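Local coordinates for protein putative SnoaL-like polyketide cyclase (PDB 3KKG) that probably catalyses a polyketide cyclisation, as a SnoaL-like member of the NTF2 clan, though its own substrate is not established, at residues A94-V102 and L133-S141. Residues are numbered along the deposited sequence; the frame is centred on the assembly and turned at random.
Sequences AQDGPFLGV and LLAVMTAIS
Ile-140 is the main bump of the helix 133-140, and its hollow is formed by Gln-95, Phe-99 and Val-102 of the loop joining strands 84-94 and 108-120. With CG1 set between backbone N and carbonyl carbon (chi1 71°), its CD1 enters that hollow, lying 3.8 Å from Phe-99 CD2 near the ring plane and 3.8 Å from Val-102 CB. The Gln-95 side chain crosses it at about a right angle, bringing OE1 to 3.3 Å from Ile-140 CB. One turn earlier, Met-137, a selenomethionine, curls at chi2 and chi3 so that CE rests against both Leu-100 O, at 3.6 Å, and Val-102 CG2, at 3.7 Å. Its SE makes an oblique Met-aromatic contact, 5.1 Å from the Phe-99 ring centroid. Leu-133 CD1 closes the row, meeting Leu-100 CD1 tip to tip at 4.1 Å. A type I' turn from Phe-99 to Val-102 presents the loop's bumps, and Leu-100 CG folds back over the centre of one face of the Phe-99 ring; Phe-68 packs edge-to-face with that ring. Gln-95 NE2 makes weak bonds to the carbonyls of Gly-97 and Val-102, while OE1 is hydrogen-bonded to Ser-105 OG. An alanine in place of Gln-95 would probably leave Ser-105 without this partner and open a gap beside Ile-140. No hydrogen bond joins the two segments, so the C-terminal helix of this NTF2-like fold meets the loop through van der Waals packing, mostly of apolar groups, with the glutamine's OE1 satisfied by Ser-105 and its NE2 held by weak bonds to loop carbonyls.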
ATOM      1  N   ALA A  94       2.973  15.375  14.141  1.00 16.14           N
ATOM      2  CA  ALA A  94       2.295  16.634  13.884  1.00 16.47           C
ATOM      3  C   ALA A  94       2.801  17.303  12.627  1.00 15.14           C
ATOM      4  O   ALA A  94       4.016  17.347  12.411  1.00 17.04           O
ATOM      5  CB  ALA A  94       2.496  17.580  15.082  1.00 17.05           C
ATOM      6  N   GLN A  95       1.885  17.938  11.925  1.00 15.05           N
ATOM      7  CA  GLN A  95       2.231  18.649  10.674  1.00 16.49           C
ATOM      8  C   GLN A  95       2.741  20.049  11.043  1.00 16.34           C
ATOM      9  O   GLN A  95       2.057  21.034  10.819  1.00 16.31           O
ATOM     10  CB  GLN A  95       1.041  18.699   9.706  1.00 16.23           C
ATOM     11  CG  GLN A  95       1.485  19.267   8.350  1.00 15.18           C
ATOM     12  CD  GLN A  95       0.646  20.415   7.863  1.00 17.95           C
ATOM     13  OE1 GLN A  95      -0.463  20.675   8.358  1.00 18.34           O
ATOM     14  NE2 GLN A  95       1.192  21.147   6.893  1.00 17.72           N
ATOM     15  N   ASP A  96       3.962  20.117  11.573  1.00 15.93           N
ATOM     16  CA  ASP A  96       4.530  21.350  12.038  1.00 15.49           C
ATOM     17  C   ASP A  96       5.241  22.180  10.964  1.00 16.34           C
ATOM     18  O   ASP A  96       5.696  23.287  11.227  1.00 16.47           O
ATOM     19  CB  ASP A  96       5.556  21.070  13.131  1.00 16.19           C
ATOM     20  CG  ASP A  96       4.929  20.686  14.503  1.00 17.30           C
ATOM     21  OD1 ASP A  96       3.747  20.937  14.743  1.00 17.32           O
ATOM     22  OD2 ASP A  96       5.725  20.180  15.325  1.00 17.71           O
ATOM     23  N   GLY A  97       5.362  21.582   9.788  1.00 15.06           N
ATOM     24  CA  GLY A  97       5.900  22.299   8.608  1.00 15.60           C
ATOM     25  C   GLY A  97       4.984  22.230   7.406  1.00 15.82           C
ATOM     26  O   GLY A  97       3.983  21.530   7.385  1.00 16.32           O
ATOM     27  N   PRO A  98       5.371  22.994   6.369  1.00 17.88           N
ATOM     28  CA  PRO A  98       4.581  22.943   5.168  1.00 18.26           C
ATOM     29  C   PRO A  98       4.578  21.555   4.558  1.00 18.76           C
ATOM     30  O   PRO A  98       5.603  20.852   4.628  1.00 19.23           O
ATOM     31  CB  PRO A  98       5.316  23.885   4.204  1.00 19.11           C
ATOM     32  CG  PRO A  98       6.459  24.369   4.856  1.00 24.59           C
ATOM     33  CD  PRO A  98       6.560  23.837   6.253  1.00 18.36           C
ATOM     34  N   PHE A  99       3.437  21.123   4.053  1.00 18.33           N
ATOM     35  CA  PHE A  99       3.312  19.752   3.460  1.00 19.91           C
ATOM     36  C   PHE A  99       2.373  19.760   2.240  1.00 19.21           C
ATOM     37  O   PHE A  99       1.195  20.011   2.377  1.00 19.73           O
ATOM     38  CB  PHE A  99       2.757  18.789   4.511  1.00 18.03           C
ATOM     39  CG  PHE A  99       2.765  17.342   4.077  1.00 17.74           C
ATOM     40  CD1 PHE A  99       3.960  16.649   3.998  1.00 18.72           C
ATOM     41  CD2 PHE A  99       1.595  16.684   3.797  1.00 18.54           C
ATOM     42  CE1 PHE A  99       3.955  15.290   3.652  1.00 20.24           C
ATOM     43  CE2 PHE A  99       1.614  15.354   3.420  1.00 20.67           C
ATOM     44  CZ  PHE A  99       2.789  14.661   3.387  1.00 19.27           C
ATOM     45  N   LEU A 100       2.962  19.474   1.101  1.00 23.62           N
ATOM     46  CA  LEU A 100       2.209  19.327  -0.156  1.00 25.43           C
ATOM     47  C   LEU A 100       1.232  20.484  -0.399  1.00 25.04           C
ATOM     48  O   LEU A 100       0.031  20.309  -0.738  1.00 26.34           O
ATOM     49  CB  LEU A 100       1.510  17.957  -0.210  1.00 24.74           C
ATOM     50  CG  LEU A 100       2.430  16.745  -0.052  1.00 28.93           C
ATOM     51  CD1 LEU A 100       1.591  15.434  -0.231  1.00 27.69           C
ATOM     52  CD2 LEU A 100       3.663  16.797  -0.977  1.00 29.47           C
ATOM     53  N   GLY A 101       1.749  21.683  -0.128  1.00 27.01           N
ATOM     54  CA  GLY A 101       1.019  22.925  -0.355  1.00 27.73           C
ATOM     55  C   GLY A 101       0.165  23.409   0.797  1.00 26.95           C
ATOM     56  O   GLY A 101      -0.469  24.473   0.728  1.00 26.63           O
ATOM     57  N   VAL A 102       0.153  22.663   1.900  1.00 19.61           N
ATOM     58  CA  VAL A 102      -0.717  23.051   3.004  1.00 19.62           C
ATOM     59  C   VAL A 102       0.272  23.720   4.017  1.00 16.91           C
ATOM     60  O   VAL A 102       1.266  23.081   4.451  1.00 18.39           O
ATOM     61  CB  VAL A 102      -1.383  21.846   3.653  1.00 19.95           C
ATOM     62  CG1 VAL A 102      -2.213  22.232   4.884  1.00 22.69           C
ATOM     63  CG2 VAL A 102      -2.285  21.119   2.636  1.00 24.09           C
ATOM     64  N   LEU A 133      -3.207   8.967   2.195  1.00 18.38           N
ATOM     65  CA  LEU A 133      -2.874  10.340   1.944  1.00 18.02           C
ATOM     66  C   LEU A 133      -4.126  11.202   1.867  1.00 16.68           C
ATOM     67  O   LEU A 133      -4.068  12.357   2.290  1.00 17.70           O
ATOM     68  CB  LEU A 133      -2.052  10.479   0.659  1.00 18.58           C
ATOM     69  CG  LEU A 133      -1.436  11.838   0.369  1.00 21.72           C
ATOM     70  CD1 LEU A 133      -0.430  12.254   1.417  1.00 23.06           C
ATOM     71  CD2 LEU A 133      -0.737  11.791  -1.015  1.00 20.98           C
ATOM     72  N   LEU A 134      -5.254  10.679   1.414  1.00 16.74           N
ATOM     73  CA  LEU A 134      -6.495  11.455   1.425  1.00 17.41           C
ATOM     74  C   LEU A 134      -6.878  11.809   2.865  1.00 17.94           C
ATOM     75  O   LEU A 134      -7.244  12.955   3.187  1.00 17.70           O
ATOM     76  CB  LEU A 134      -7.640  10.657   0.785  1.00 20.30           C
ATOM     77  CG  LEU A 134      -8.982  11.358   0.787  1.00 19.07           C
ATOM     78  CD1 LEU A 134      -8.910  12.674  -0.021  1.00 25.21           C
ATOM     79  CD2 LEU A 134     -10.084  10.399   0.237  1.00 20.49           C
ATOM     80  N   ALA A 135      -6.751  10.857   3.793  1.00 17.20           N
ATOM     81  CA  ALA A 135      -7.082  11.142   5.157  1.00 17.01           C
ATOM     82  C   ALA A 135      -6.108  12.178   5.735  1.00 17.35           C
ATOM     83  O   ALA A 135      -6.529  13.062   6.519  1.00 18.95           O
ATOM     84  CB  ALA A 135      -7.088   9.881   6.033  1.00 18.41           C
ATOM     85  N   VAL A 136      -4.832  12.072   5.400  1.00 16.94           N
ATOM     86  CA  VAL A 136      -3.838  13.041   5.892  1.00 18.40           C
ATOM     87  C   VAL A 136      -4.180  14.442   5.383  1.00 19.33           C
ATOM     88  O   VAL A 136      -4.261  15.426   6.162  1.00 18.74           O
ATOM     89  CB  VAL A 136      -2.415  12.651   5.509  1.00 18.69           C
ATOM     90  CG1 VAL A 136      -1.414  13.800   5.788  1.00 19.67           C
ATOM     91  CG2 VAL A 136      -1.949  11.357   6.246  1.00 20.04           C
HETATM   92  N   MSE A 137      -4.405  14.568   4.085  1.00 18.33           N
HETATM   93  CA  MSE A 137      -4.687  15.881   3.508  1.00 19.94           C
HETATM   94  C   MSE A 137      -5.973  16.434   4.076  1.00 21.53           C
HETATM   95  O   MSE A 137      -6.069  17.666   4.343  1.00 21.95           O
HETATM   96  CB  MSE A 137      -4.710  15.823   1.988  1.00 19.69           C
HETATM   97  CG  MSE A 137      -3.440  15.423   1.349  1.00 20.31           C
HETATM   98 SE   MSE A 137      -1.924  16.527   1.749  0.75 24.88          SE
HETATM   99  CE  MSE A 137      -2.443  18.024   0.636  1.00 31.80           C
ATOM    100  N   THR A 138      -6.981  15.593   4.287  1.00 21.24           N
ATOM    101  CA  THR A 138      -8.240  16.055   4.895  1.00 23.21           C
ATOM    102  C   THR A 138      -8.018  16.562   6.317  1.00 21.47           C
ATOM    103  O   THR A 138      -8.544  17.644   6.680  1.00 25.05           O
ATOM    104  CB  THR A 138      -9.298  14.928   4.870  1.00 25.61           C
ATOM    105  OG1 THR A 138      -9.481  14.563   3.508  1.00 25.07           O
ATOM    106  CG2 THR A 138     -10.621  15.379   5.503  1.00 25.44           C
ATOM    107  N   ALA A 139      -7.246  15.829   7.124  1.00 22.28           N
ATOM    108  CA  ALA A 139      -6.986  16.154   8.535  1.00 22.89           C
ATOM    109  C   ALA A 139      -6.230  17.462   8.642  1.00 23.32           C
ATOM    110  O   ALA A 139      -6.613  18.334   9.483  1.00 25.51           O
ATOM    111  CB  ALA A 139      -6.255  15.054   9.219  1.00 23.49           C
ATOM    112  N   ILE A 140      -5.226  17.674   7.791  1.00 20.61           N
ATOM    113  CA  ILE A 140      -4.380  18.891   7.913  1.00 22.81           C
ATOM    114  C   ILE A 140      -4.961  20.123   7.237  1.00 23.80           C
ATOM    115  O   ILE A 140      -4.560  21.264   7.558  1.00 24.55           O
ATOM    116  CB  ILE A 140      -2.919  18.653   7.400  1.00 20.93           C
ATOM    117  CG1 ILE A 140      -2.858  18.501   5.869  1.00 21.60           C
ATOM    118  CG2 ILE A 140      -2.252  17.552   8.133  1.00 20.69           C
ATOM    119  CD1 ILE A 140      -1.454  18.401   5.329  1.00 21.72           C
ATOM    120  N   SER A 141      -5.911  19.945   6.314  1.00 23.38           N
ATOM    121  CA  SER A 141      -6.575  21.054   5.627  1.00 30.58           C
ATOM    122  C   SER A 141      -7.850  21.498   6.368  1.00 32.37           C
ATOM    123  O   SER A 141      -8.506  22.453   5.947  1.00 40.47           O
ATOM    124  CB  SER A 141      -6.963  20.631   4.216  1.00 31.47           C
ATOM    125  OG  SER A 141      -5.847  20.165   3.472  1.00 33.92           O
TER